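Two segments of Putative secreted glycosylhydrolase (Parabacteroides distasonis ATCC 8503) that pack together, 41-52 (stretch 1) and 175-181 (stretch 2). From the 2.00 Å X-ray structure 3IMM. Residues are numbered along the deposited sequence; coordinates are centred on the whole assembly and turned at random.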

# COMPACT_ATOMS: atom_id res chain seq x y z
N TRP A 41 1.30 9.69 -7.42
CA TRP A 41 2.27 9.95 -6.37
C TRP A 41 2.01 11.27 -5.74
O TRP A 41 1.47 12.18 -6.37
CB TRP A 41 3.71 9.95 -6.90
CG TRP A 41 4.10 8.67 -7.59
CD1 TRP A 41 4.13 8.44 -8.92
CD2 TRP A 41 4.49 7.44 -6.96
NE1 TRP A 41 4.50 7.14 -9.17
CE2 TRP A 41 4.73 6.51 -7.99
CE3 TRP A 41 4.70 7.06 -5.63
CZ2 TRP A 41 5.15 5.20 -7.73
CZ3 TRP A 41 5.10 5.78 -5.37
CH2 TRP A 41 5.31 4.85 -6.42
N THR A 42 2.44 11.38 -4.48
CA THR A 42 2.55 12.67 -3.85
C THR A 42 3.65 13.46 -4.56
O THR A 42 4.58 12.88 -5.13
CB THR A 42 2.84 12.54 -2.34
OG1 THR A 42 4.01 11.76 -2.15
CG2 THR A 42 1.67 11.88 -1.60
N LYS A 43 3.52 14.79 -4.56
CA LYS A 43 4.55 15.64 -5.11
C LYS A 43 5.68 15.84 -4.09
O LYS A 43 6.81 16.20 -4.46
CB LYS A 43 3.97 17.02 -5.48
CG LYS A 43 3.10 17.04 -6.73
CD LYS A 43 2.71 18.52 -7.02
CE LYS A 43 2.01 18.65 -8.33
NZ LYS A 43 1.43 19.97 -8.40
N ASP A 44 5.37 15.57 -2.82
CA ASP A 44 6.29 15.77 -1.69
C ASP A 44 6.63 14.44 -0.99
O ASP A 44 5.91 13.46 -1.10
CB ASP A 44 5.64 16.70 -0.66
CG ASP A 44 5.29 18.06 -1.22
OD1 ASP A 44 6.04 18.57 -2.08
OD2 ASP A 44 4.26 18.61 -0.78
N GLU A 45 7.75 14.44 -0.26
CA GLU A 45 8.19 13.27 0.50
C GLU A 45 7.71 13.36 1.94
O GLU A 45 7.52 14.46 2.48
CB GLU A 45 9.70 13.12 0.47
CG GLU A 45 10.26 12.96 -0.96
CD GLU A 45 11.74 12.68 -1.00
OE1 GLU A 45 12.18 11.73 -0.34
OE2 GLU A 45 12.46 13.39 -1.70
N TYR A 46 7.45 12.20 2.51
CA TYR A 46 6.94 12.06 3.86
C TYR A 46 7.73 11.03 4.66
O TYR A 46 8.15 10.00 4.13
CB TYR A 46 5.50 11.60 3.81
CG TYR A 46 4.58 12.63 3.29
CD1 TYR A 46 4.01 13.56 4.16
CD2 TYR A 46 4.27 12.71 1.94
CE1 TYR A 46 3.16 14.52 3.71
CE2 TYR A 46 3.40 13.68 1.48
CZ TYR A 46 2.84 14.59 2.36
OH TYR A 46 1.98 15.59 1.90
N GLU A 47 7.91 11.32 5.93
CA GLU A 47 8.38 10.37 6.93
C GLU A 47 7.65 10.66 8.23
O GLU A 47 7.11 11.78 8.42
CB GLU A 47 9.89 10.50 7.15
CG GLU A 47 10.34 11.88 7.56
CD GLU A 47 11.84 11.97 7.73
OE1 GLU A 47 12.51 10.90 7.67
OE2 GLU A 47 12.34 13.10 7.94
N ASN A 48 7.61 9.67 9.11
CA ASN A 48 7.05 9.88 10.47
C ASN A 48 5.62 10.41 10.40
O ASN A 48 5.29 11.50 10.88
CB ASN A 48 7.96 10.82 11.28
CG ASN A 48 9.31 10.21 11.52
OD1 ASN A 48 9.40 9.01 11.83
ND2 ASN A 48 10.37 11.00 11.36
N PHE A 49 4.80 9.59 9.78
CA PHE A 49 3.45 9.93 9.46
C PHE A 49 2.49 8.75 9.67
O PHE A 49 2.92 7.64 9.84
CB PHE A 49 3.40 10.40 8.00
CG PHE A 49 3.70 9.34 7.00
CD1 PHE A 49 2.71 8.45 6.57
CD2 PHE A 49 4.96 9.26 6.42
CE1 PHE A 49 3.00 7.47 5.60
CE2 PHE A 49 5.26 8.28 5.48
CZ PHE A 49 4.27 7.39 5.07
N GLU A 50 1.21 9.07 9.73
CA GLU A 50 0.16 8.10 9.60
C GLU A 50 -0.74 8.47 8.43
O GLU A 50 -1.17 9.66 8.27
CB GLU A 50 -0.62 7.89 10.89
CG GLU A 50 -1.21 9.06 11.51
CD GLU A 50 -1.80 8.76 12.88
OE1 GLU A 50 -1.95 7.58 13.24
OE2 GLU A 50 -2.10 9.71 13.61
N LEU A 51 -0.99 7.45 7.60
CA LEU A 51 -1.78 7.57 6.40
C LEU A 51 -3.06 6.80 6.64
O LEU A 51 -3.02 5.65 7.06
CB LEU A 51 -0.96 7.02 5.22
CG LEU A 51 -1.60 6.88 3.83
CD1 LEU A 51 -1.85 8.25 3.21
CD2 LEU A 51 -0.73 6.02 2.90
N ASP A 52 -4.20 7.45 6.41
CA ASP A 52 -5.53 6.85 6.46
C ASP A 52 -6.12 6.85 5.06
O ASP A 52 -5.95 7.82 4.28
CB ASP A 52 -6.47 7.70 7.31
CG ASP A 52 -6.65 7.17 8.68
OD1 ASP A 52 -5.71 6.62 9.24
OD2 ASP A 52 -7.74 7.33 9.20
N PRO A 175 15.88 3.55 2.99
CA PRO A 175 15.45 4.81 3.58
C PRO A 175 13.97 4.79 4.03
O PRO A 175 13.13 4.12 3.39
CB PRO A 175 15.64 5.82 2.44
CG PRO A 175 16.68 5.20 1.54
CD PRO A 175 16.45 3.72 1.63
N THR A 176 13.67 5.58 5.07
CA THR A 176 12.37 5.61 5.69
C THR A 176 11.71 7.00 5.48
O THR A 176 11.06 7.57 6.35
CB THR A 176 12.50 5.18 7.15
OG1 THR A 176 13.32 6.12 7.88
CG2 THR A 176 13.11 3.78 7.20
N LYS A 177 11.95 7.51 4.28
CA LYS A 177 11.39 8.76 3.80
C LYS A 177 11.25 8.63 2.28
O LYS A 177 12.17 8.15 1.61
CB LYS A 177 12.32 9.93 4.15
CG LYS A 177 11.92 11.25 3.43
CD LYS A 177 12.64 12.50 3.95
CE LYS A 177 12.27 13.69 3.08
NZ LYS A 177 13.03 14.95 3.38
N GLY A 178 10.14 9.11 1.74
CA GLY A 178 9.98 9.22 0.28
C GLY A 178 8.55 9.51 -0.11
O GLY A 178 7.71 9.85 0.73
N PHE A 179 8.26 9.32 -1.39
CA PHE A 179 6.95 9.64 -1.91
C PHE A 179 5.97 8.53 -1.50
O PHE A 179 6.40 7.41 -1.21
CB PHE A 179 7.00 9.80 -3.43
CG PHE A 179 7.98 10.83 -3.89
CD1 PHE A 179 7.63 12.15 -3.94
CD2 PHE A 179 9.27 10.47 -4.25
CE1 PHE A 179 8.52 13.09 -4.36
CE2 PHE A 179 10.18 11.43 -4.69
CZ PHE A 179 9.80 12.73 -4.73
N ILE A 180 4.69 8.90 -1.47
CA ILE A 180 3.59 8.00 -1.27
C ILE A 180 2.82 7.87 -2.59
O ILE A 180 2.62 8.84 -3.33
CB ILE A 180 2.68 8.47 -0.09
CG1 ILE A 180 3.48 8.52 1.21
CG2 ILE A 180 1.51 7.55 0.08
CD1 ILE A 180 2.76 9.13 2.43
N GLY A 181 2.45 6.64 -2.93
CA GLY A 181 1.64 6.42 -4.11
C GLY A 181 0.63 5.29 -4.00
O GLY A 181 0.66 4.50 -3.08
O HOH W 1 12.75 8.66 8.85
O HOH W 2 9.23 7.35 8.59

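The antiparallel pairing of these two stretches is interrupted, and a threonine side chain does backbone work at the break. Between the Trp-41/Gly-181 and Tyr-46/Gly-178 bridges the register shifts by two residues. There the Thr-42 hydroxyl, in the p rotamer, accepts a hydrogen bond from Ile-180 N (3.0 Å to OG1) and donates one to Asp-44 O (2.8 Å from OG1), tying the neighbouring strand to its own loop. Thr-42 N completes the pair by donating to Ile-180 O at 2.8 Å. Beyond the loop, Tyr-46 and Gly-178 exchange two backbone hydrogen bonds, Tyr-46 N to Gly-178 O (3.0 Å) and Gly-178 N to Tyr-46 O (3.2 Å).

Ile-180 gives up the most surface to the contact, which buries 772 Å² in all. Its CA-to-CB bond points sideways, but the extended m,t side chain carries CD1 over one face of the Phe-49 ring, 3.5 Å from CZ, and to 3.9 Å from Tyr-46 CD2. Its other branch meets Leu-51, with CG2 3.9 Å from Leu-51 CD2. A branched aliphatic chain thus fills the space among two aromatic rings and a leucine.

The Phe-179 ring lies against the loop: Glu-45 CG sits over its face, 3.8 Å from the ring centroid, so the aliphatic part of an exposed, charged residue covers the aromatic surface. At Gly-181 the absence of a side chain is essential to this packing, because Trp-41 CE3 lies 3.5 Å from Gly-181 CA and an ideal CB would clash with that ring atom.

At the more open end, water 1 donates to Glu-47 OE1 (2.5 Å) and accepts from Thr-176 OG1 (2.8 Å), while water 2 joins Asn-48 N to Thr-176 O, each 2.9 Å from the water oxygen. These bridges extend the polar contact past the last direct backbone pair.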